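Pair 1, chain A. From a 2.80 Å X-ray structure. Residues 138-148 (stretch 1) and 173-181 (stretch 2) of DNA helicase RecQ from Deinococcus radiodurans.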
# COMPACT_ATOMS: atom_id res chain seq x y z
N PRO A 138 -2.16 -9.06 -33.01
CA PRO A 138 -0.98 -9.74 -32.46
C PRO A 138 -0.69 -9.23 -31.07
O PRO A 138 -0.17 -8.13 -30.90
CB PRO A 138 0.11 -9.36 -33.44
CG PRO A 138 -0.34 -8.09 -34.04
CD PRO A 138 -1.81 -8.12 -34.08
N VAL A 139 -1.03 -10.03 -30.06
CA VAL A 139 -0.91 -9.56 -28.69
C VAL A 139 0.21 -10.28 -27.94
O VAL A 139 0.28 -11.52 -27.93
CB VAL A 139 -2.24 -9.76 -27.92
CG1 VAL A 139 -2.09 -9.34 -26.48
CG2 VAL A 139 -3.36 -8.99 -28.60
N ALA A 140 1.08 -9.49 -27.31
CA ALA A 140 2.16 -10.07 -26.51
C ALA A 140 1.72 -10.40 -25.08
O ALA A 140 2.17 -11.39 -24.53
CB ALA A 140 3.36 -9.13 -26.50
N LEU A 141 0.85 -9.58 -24.48
CA LEU A 141 0.38 -9.85 -23.12
C LEU A 141 -0.70 -8.88 -22.68
O LEU A 141 -1.05 -7.95 -23.39
CB LEU A 141 1.53 -9.78 -22.12
CG LEU A 141 2.29 -8.44 -22.10
CD1 LEU A 141 1.78 -7.52 -20.95
CD2 LEU A 141 3.80 -8.64 -22.04
N PHE A 142 -1.24 -9.14 -21.49
CA PHE A 142 -2.05 -8.18 -20.76
C PHE A 142 -1.35 -7.75 -19.48
O PHE A 142 -0.98 -8.60 -18.66
CB PHE A 142 -3.40 -8.79 -20.41
CG PHE A 142 -4.29 -9.01 -21.57
CD1 PHE A 142 -4.91 -7.94 -22.20
CD2 PHE A 142 -4.49 -10.29 -22.08
CE1 PHE A 142 -5.77 -8.15 -23.29
CE2 PHE A 142 -5.32 -10.50 -23.16
CZ PHE A 142 -5.96 -9.42 -23.77
N ALA A 143 -1.16 -6.44 -19.30
CA ALA A 143 -0.70 -5.89 -18.01
C ALA A 143 -1.83 -5.15 -17.37
O ALA A 143 -2.30 -4.14 -17.91
CB ALA A 143 0.47 -4.98 -18.19
N ILE A 144 -2.27 -5.64 -16.21
CA ILE A 144 -3.27 -4.93 -15.42
C ILE A 144 -2.58 -4.06 -14.36
O ILE A 144 -2.08 -4.56 -13.34
CB ILE A 144 -4.28 -5.90 -14.78
CG1 ILE A 144 -5.10 -6.61 -15.85
CG2 ILE A 144 -5.25 -5.17 -13.90
CD1 ILE A 144 -4.67 -8.04 -16.16
N ASP A 145 -2.48 -2.76 -14.64
CA ASP A 145 -1.87 -1.82 -13.71
C ASP A 145 -2.91 -1.32 -12.72
O ASP A 145 -4.10 -1.23 -13.07
CB ASP A 145 -1.23 -0.62 -14.42
CG ASP A 145 -0.05 -0.05 -13.64
OD1 ASP A 145 -0.05 -0.19 -12.38
OD2 ASP A 145 0.87 0.54 -14.26
N GLU A 146 -2.45 -1.00 -11.52
CA GLU A 146 -3.33 -0.69 -10.40
C GLU A 146 -4.39 -1.76 -10.17
O GLU A 146 -5.58 -1.45 -10.06
CB GLU A 146 -3.99 0.67 -10.60
CG GLU A 146 -3.10 1.80 -10.11
CD GLU A 146 -3.12 2.98 -11.02
OE1 GLU A 146 -3.69 2.84 -12.12
OE2 GLU A 146 -2.59 4.05 -10.65
N ALA A 147 -3.93 -3.01 -10.08
CA ALA A 147 -4.80 -4.18 -9.98
C ALA A 147 -5.74 -4.14 -8.76
O ALA A 147 -6.77 -4.82 -8.72
CB ALA A 147 -3.97 -5.44 -9.94
N HIS A 148 -5.34 -3.36 -7.76
CA HIS A 148 -6.08 -3.28 -6.51
C HIS A 148 -7.53 -2.88 -6.71
O HIS A 148 -8.39 -3.26 -5.90
CB HIS A 148 -5.40 -2.29 -5.57
CG HIS A 148 -5.19 -0.93 -6.16
ND1 HIS A 148 -3.96 -0.47 -6.56
CD2 HIS A 148 -6.07 0.08 -6.41
CE1 HIS A 148 -4.08 0.76 -7.03
NE2 HIS A 148 -5.35 1.12 -6.95
N GLU A 173 -4.26 -18.33 -23.00
CA GLU A 173 -2.93 -18.60 -23.49
C GLU A 173 -2.00 -17.41 -23.38
O GLU A 173 -0.78 -17.58 -23.41
CB GLU A 173 -3.01 -19.10 -24.95
CG GLU A 173 -3.23 -18.00 -25.97
CD GLU A 173 -4.64 -17.38 -25.93
OE1 GLU A 173 -5.52 -17.87 -25.17
OE2 GLU A 173 -4.85 -16.38 -26.68
N LEU A 174 -2.56 -16.20 -23.30
CA LEU A 174 -1.74 -14.98 -23.15
C LEU A 174 -1.39 -14.68 -21.69
O LEU A 174 -2.25 -14.80 -20.80
CB LEU A 174 -2.45 -13.78 -23.77
CG LEU A 174 -2.65 -13.84 -25.29
CD1 LEU A 174 -3.36 -12.59 -25.78
CD2 LEU A 174 -1.36 -14.07 -26.05
N PRO A 175 -0.15 -14.22 -21.45
CA PRO A 175 0.32 -13.88 -20.10
C PRO A 175 -0.44 -12.72 -19.47
O PRO A 175 -0.82 -11.79 -20.18
CB PRO A 175 1.79 -13.47 -20.33
CG PRO A 175 2.16 -14.05 -21.62
CD PRO A 175 0.91 -14.02 -22.45
N ARG A 176 -0.65 -12.79 -18.16
CA ARG A 176 -1.27 -11.71 -17.38
C ARG A 176 -0.30 -11.24 -16.30
O ARG A 176 0.06 -12.02 -15.42
CB ARG A 176 -2.54 -12.17 -16.68
CG ARG A 176 -3.82 -11.99 -17.44
CD ARG A 176 -5.01 -12.59 -16.67
NE ARG A 176 -4.73 -13.89 -16.05
CZ ARG A 176 -4.68 -15.05 -16.69
NH1 ARG A 176 -4.88 -15.10 -18.00
NH2 ARG A 176 -4.41 -16.16 -16.01
N VAL A 177 0.12 -9.98 -16.32
CA VAL A 177 0.86 -9.49 -15.17
C VAL A 177 0.11 -8.32 -14.53
O VAL A 177 -0.30 -7.37 -15.21
CB VAL A 177 2.32 -9.08 -15.53
CG1 VAL A 177 2.35 -7.93 -16.54
CG2 VAL A 177 3.07 -8.70 -14.28
N ALA A 178 -0.16 -8.46 -13.24
CA ALA A 178 -0.89 -7.44 -12.48
C ALA A 178 0.08 -6.75 -11.53
O ALA A 178 0.82 -7.40 -10.79
CB ALA A 178 -2.07 -8.06 -11.71
N LEU A 179 0.11 -5.43 -11.59
CA LEU A 179 1.04 -4.69 -10.77
C LEU A 179 0.31 -3.70 -9.87
O LEU A 179 -0.68 -3.08 -10.29
CB LEU A 179 2.06 -3.96 -11.64
CG LEU A 179 2.60 -4.73 -12.85
CD1 LEU A 179 1.81 -4.35 -14.11
CD2 LEU A 179 4.08 -4.49 -13.05
N THR A 180 0.72 -3.61 -8.61
CA THR A 180 0.09 -2.62 -7.73
C THR A 180 1.11 -1.97 -6.79
O THR A 180 2.20 -2.51 -6.55
CB THR A 180 -1.08 -3.24 -6.91
OG1 THR A 180 -1.73 -2.21 -6.14
CG2 THR A 180 -0.59 -4.35 -5.99
N ALA A 181 0.73 -0.82 -6.24
CA ALA A 181 1.56 -0.09 -5.29
C ALA A 181 0.89 -0.12 -3.93
O ALA A 181 1.45 0.37 -2.94
CB ALA A 181 1.80 1.34 -5.75

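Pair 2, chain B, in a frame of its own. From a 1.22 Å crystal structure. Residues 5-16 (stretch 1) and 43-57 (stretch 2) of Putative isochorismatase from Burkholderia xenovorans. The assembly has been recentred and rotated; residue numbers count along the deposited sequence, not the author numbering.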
# COMPACT_ATOMS: atom_id res chain seq x y z
N PRO B 5 -23.61 9.00 -0.03
CA PRO B 5 -22.23 9.18 -0.56
C PRO B 5 -22.19 10.07 -1.78
O PRO B 5 -23.06 9.99 -2.65
CB PRO B 5 -21.81 7.76 -0.95
CG PRO B 5 -22.65 6.91 -0.08
CD PRO B 5 -23.98 7.59 0.04
N ARG B 6 -21.18 10.93 -1.84
CA ARG B 6 -20.90 11.80 -3.00
C ARG B 6 -19.61 11.29 -3.63
O ARG B 6 -18.52 11.55 -3.14
CB ARG B 6 -20.86 13.23 -2.58
CG ARG B 6 -20.37 14.19 -3.66
CD ARG B 6 -21.04 14.09 -4.99
NE ARG B 6 -20.67 15.27 -5.77
CZ ARG B 6 -21.04 15.50 -7.01
NH1 ARG B 6 -21.80 14.59 -7.66
NH2 ARG B 6 -20.59 16.60 -7.61
N ARG B 7 -19.78 10.43 -4.62
CA ARG B 7 -18.74 9.61 -5.19
C ARG B 7 -18.15 10.30 -6.43
O ARG B 7 -18.86 10.96 -7.19
CB ARG B 7 -19.25 8.20 -5.59
CG ARG B 7 -19.68 7.35 -4.45
CD ARG B 7 -20.62 6.21 -4.84
NE ARG B 7 -20.68 5.16 -3.86
CZ ARG B 7 -21.76 4.70 -3.20
NH1 ARG B 7 -22.97 5.17 -3.43
NH2 ARG B 7 -21.63 3.65 -2.41
N ALA B 8 -16.86 10.06 -6.63
CA ALA B 8 -16.20 10.29 -7.91
C ALA B 8 -15.64 8.90 -8.30
O ALA B 8 -15.02 8.25 -7.49
CB ALA B 8 -15.07 11.38 -7.88
N LEU B 9 -15.78 8.54 -9.56
CA LEU B 9 -15.14 7.35 -10.09
C LEU B 9 -13.80 7.75 -10.73
O LEU B 9 -13.76 8.55 -11.67
CB LEU B 9 -16.05 6.73 -11.16
CG LEU B 9 -15.50 5.47 -11.82
CD1 LEU B 9 -15.48 4.32 -10.81
CD2 LEU B 9 -16.31 5.14 -13.10
N ILE B 10 -12.70 7.17 -10.24
CA ILE B 10 -11.38 7.43 -10.86
C ILE B 10 -10.94 6.17 -11.58
O ILE B 10 -11.11 5.05 -11.04
CB ILE B 10 -10.38 7.87 -9.78
CG1 ILE B 10 -9.11 8.43 -10.43
CG2 ILE B 10 -10.07 6.80 -8.75
CD1 ILE B 10 -8.23 9.22 -9.47
N VAL B 11 -10.55 6.32 -12.82
CA VAL B 11 -10.20 5.26 -13.73
C VAL B 11 -8.72 5.35 -13.96
O VAL B 11 -8.25 6.25 -14.71
CB VAL B 11 -10.98 5.43 -15.05
CG1 VAL B 11 -10.70 4.28 -15.97
CG2 VAL B 11 -12.50 5.46 -14.72
N ILE B 12 -7.90 4.55 -13.28
CA ILE B 12 -6.46 4.74 -13.18
C ILE B 12 -5.72 3.94 -14.22
O ILE B 12 -5.77 2.69 -14.27
CB ILE B 12 -5.94 4.35 -11.77
CG1 ILE B 12 -6.63 5.24 -10.71
CG2 ILE B 12 -4.44 4.54 -11.71
CD1 ILE B 12 -6.23 4.97 -9.27
N ASP B 13 -5.02 4.66 -15.09
CA ASP B 13 -4.02 4.09 -16.01
C ASP B 13 -4.55 2.93 -16.84
O ASP B 13 -3.85 1.92 -17.04
CB ASP B 13 -2.75 3.69 -15.28
CG ASP B 13 -2.08 4.85 -14.55
OD1 ASP B 13 -2.53 6.01 -14.64
OD2 ASP B 13 -1.06 4.58 -13.83
N VAL B 14 -5.73 3.10 -17.44
CA VAL B 14 -6.29 2.12 -18.32
C VAL B 14 -5.76 2.34 -19.72
O VAL B 14 -6.42 2.91 -20.59
CB VAL B 14 -7.85 2.02 -18.14
CG1 VAL B 14 -8.44 0.96 -19.14
CG2 VAL B 14 -8.28 1.70 -16.68
N GLN B 15 -4.53 1.85 -19.86
CA GLN B 15 -3.68 2.08 -21.01
C GLN B 15 -3.26 0.81 -21.69
O GLN B 15 -3.31 -0.30 -21.10
CB GLN B 15 -2.45 2.83 -20.48
CG GLN B 15 -2.75 4.30 -20.10
CD GLN B 15 -1.67 4.96 -19.27
OE1 GLN B 15 -1.73 5.02 -18.04
NE2 GLN B 15 -0.66 5.48 -19.95
N ASN B 16 -2.93 0.91 -22.98
CA ASN B 16 -2.68 -0.26 -23.79
C ASN B 16 -1.55 -1.13 -23.30
O ASN B 16 -1.61 -2.36 -23.52
CB ASN B 16 -2.38 0.15 -25.23
CG ASN B 16 -3.58 0.71 -25.94
OD1 ASN B 16 -4.70 0.28 -25.68
ND2 ASN B 16 -3.35 1.68 -26.85
N ALA B 43 -22.33 3.63 -16.04
CA ALA B 43 -23.22 3.79 -14.91
C ALA B 43 -22.98 5.13 -14.24
O ALA B 43 -23.95 5.82 -13.86
CB ALA B 43 -23.03 2.65 -13.92
N ALA B 44 -21.71 5.49 -14.05
CA ALA B 44 -21.37 6.78 -13.42
C ALA B 44 -21.96 7.93 -14.22
O ALA B 44 -22.55 8.86 -13.65
CB ALA B 44 -19.85 6.93 -13.34
N ARG B 45 -21.80 7.90 -15.54
CA ARG B 45 -22.27 9.02 -16.39
C ARG B 45 -23.80 9.14 -16.25
O ARG B 45 -24.33 10.22 -16.10
CB ARG B 45 -21.79 8.81 -17.80
CG ARG B 45 -22.14 10.02 -18.74
CD ARG B 45 -21.63 9.86 -20.18
NE ARG B 45 -21.94 11.07 -20.96
CZ ARG B 45 -21.87 11.16 -22.30
NH1 ARG B 45 -21.51 10.11 -23.05
NH2 ARG B 45 -22.18 12.32 -22.90
N ALA B 46 -24.50 7.99 -16.20
CA ALA B 46 -25.96 7.99 -16.12
C ALA B 46 -26.45 8.53 -14.77
O ALA B 46 -27.48 9.21 -14.71
CB ALA B 46 -26.52 6.60 -16.38
N ALA B 47 -25.66 8.32 -13.72
CA ALA B 47 -25.99 8.69 -12.37
C ALA B 47 -25.41 10.03 -11.93
O ALA B 47 -25.62 10.46 -10.80
CB ALA B 47 -25.51 7.58 -11.41
N GLY B 48 -24.64 10.69 -12.78
CA GLY B 48 -24.08 11.97 -12.41
C GLY B 48 -22.91 11.86 -11.44
O GLY B 48 -22.60 12.79 -10.73
N VAL B 49 -22.26 10.70 -11.39
CA VAL B 49 -21.01 10.52 -10.65
C VAL B 49 -19.87 11.03 -11.53
O VAL B 49 -19.70 10.48 -12.61
CB VAL B 49 -20.80 9.02 -10.34
CG1 VAL B 49 -19.39 8.77 -9.76
CG2 VAL B 49 -21.88 8.48 -9.39
N PRO B 50 -19.09 12.03 -11.08
CA PRO B 50 -17.99 12.50 -11.91
C PRO B 50 -17.00 11.38 -12.18
O PRO B 50 -16.68 10.59 -11.28
CB PRO B 50 -17.37 13.63 -11.06
CG PRO B 50 -18.41 14.07 -10.15
CD PRO B 50 -19.26 12.88 -9.90
N VAL B 51 -16.49 11.36 -13.40
CA VAL B 51 -15.55 10.39 -13.86
C VAL B 51 -14.22 11.06 -14.13
O VAL B 51 -14.12 12.05 -14.91
CB VAL B 51 -16.06 9.73 -15.16
CG1 VAL B 51 -14.97 8.78 -15.76
CG2 VAL B 51 -17.36 8.97 -14.87
N VAL B 52 -13.15 10.60 -13.49
CA VAL B 52 -11.79 11.17 -13.60
C VAL B 52 -10.89 10.15 -14.24
O VAL B 52 -10.83 9.00 -13.75
CB VAL B 52 -11.21 11.49 -12.20
CG1 VAL B 52 -9.78 12.06 -12.32
CG2 VAL B 52 -12.15 12.41 -11.41
N ILE B 53 -10.26 10.47 -15.36
CA ILE B 53 -9.32 9.61 -16.03
C ILE B 53 -7.89 10.01 -15.63
O ILE B 53 -7.53 11.18 -15.67
CB ILE B 53 -9.48 9.76 -17.56
CG1 ILE B 53 -10.88 9.38 -18.01
CG2 ILE B 53 -8.40 8.98 -18.35
CD1 ILE B 53 -11.35 8.05 -17.59
N VAL B 54 -7.07 9.01 -15.33
CA VAL B 54 -5.66 9.18 -14.98
C VAL B 54 -4.85 8.47 -16.07
O VAL B 54 -5.16 7.30 -16.38
CB VAL B 54 -5.34 8.61 -13.62
CG1 VAL B 54 -3.85 8.82 -13.27
CG2 VAL B 54 -6.31 9.20 -12.55
N GLN B 55 -3.80 9.12 -16.57
CA GLN B 55 -2.89 8.54 -17.54
C GLN B 55 -1.47 8.68 -17.01
O GLN B 55 -1.04 9.79 -16.66
CB GLN B 55 -3.09 9.24 -18.89
CG GLN B 55 -2.30 8.64 -20.04
CD GLN B 55 -2.64 9.27 -21.40
OE1 GLN B 55 -3.24 10.34 -21.48
NE2 GLN B 55 -2.36 8.54 -22.46
N ASN B 56 -0.72 7.59 -17.05
CA ASN B 56 0.62 7.50 -16.51
C ASN B 56 1.64 7.58 -17.66
O ASN B 56 1.53 6.79 -18.61
CB ASN B 56 0.79 6.19 -15.74
CG ASN B 56 2.14 6.05 -15.10
OD1 ASN B 56 2.32 6.54 -13.99
ND2 ASN B 56 3.11 5.40 -15.80
N PHE B 57 2.60 8.50 -17.58
CA PHE B 57 3.65 8.54 -18.56
C PHE B 57 5.03 8.38 -17.95
O PHE B 57 5.33 8.90 -16.88
CB PHE B 57 3.62 9.90 -19.25
CG PHE B 57 2.46 10.09 -20.17
CD1 PHE B 57 2.36 9.37 -21.37
CD2 PHE B 57 1.52 11.06 -19.91
CE1 PHE B 57 1.31 9.59 -22.24
CE2 PHE B 57 0.45 11.28 -20.80
CZ PHE B 57 0.36 10.54 -21.94
O HOH W 1 -7.26 5.66 -17.35

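The two pairs part company most sharply where the strands end. In pair 1 the closing contact joins two side chains: His A148 ND1 lies 2.9 Å from Thr A180 OG1, which sits at the ring edge near its plane, a hydrogen bond in which either atom could be the donor. In pair 2 the position of His A148 is taken by Gln B15, whose amide reads backbone instead. Its OE1 accepts from Asn B56 N at 2.9 Å and its NE2 donates to Asn B56 O at 2.9 Å, so one side chain pairs with a single residue much as another strand would.

Through the central rungs the backbones are nearly interchangeable. Fourteen central residues superpose with an RMSD of 0.5 Å, and each pair sets two parallel strands side by side, their directions differing by 17° in pair 1 and 21° in pair 2. The hydrogen-bond ladder keeps its register. Phe A142 N donates to Pro A175 O (3.0 Å) as Leu B9 N does to Pro B50 O (2.8 Å); the matched prolines lack an N-H, but their carbonyls open the ladder. Val A177 N then returns to Phe A142 O (2.9 Å), as Val B52 N does to Leu B9 O (2.8 Å). After the strand in stretch 1, Glu A146 and Asp B13 coincide, both with positive phi. Asp B13 N donates to Val B54 O at 2.9 Å; Glu A146 N lies 3.0 Å from Leu A179 O, and the next residue, Ala A147, donates its N to that oxygen at 3.3 Å.

Within this frame, side-chain bulk is distributed differently. On the face carrying Ala A143 and Val A177, the small Ala A143 CB meets Val A177 CG1 at 3.9 Å, and Leu A179 CD1 extends to within 4.3 Å of the same CB. At the matching positions Ile B10 is larger and Val B54 shorter than Leu A179, and the diagonal contact is closer, Ile B10 CG1 to Val B54 CG2 3.6 Å, though directly across Ile B10 CG1 stands 4.1 Å from Val B52 CB. The other face reverses the exchange at one rung. Ile A144 faces Ala A178, CB to CB 4.4 Å, whereas Val B11 faces Ile B53, whose CD1 comes within 3.7 Å of Val B11 CB.

At the start of the ladder, Phe A142 CE2 packs on Leu A174 CD1 at 3.9 Å. The matched Leu B9 has its CB 4.2 Å from Val B49 CG1 and also reaches helix residue Ala B44, CD2 to CB 4.0 Å. The general lesson is that a shared backbone ladder fixes where side chains start, while their shapes can be traded across the strands.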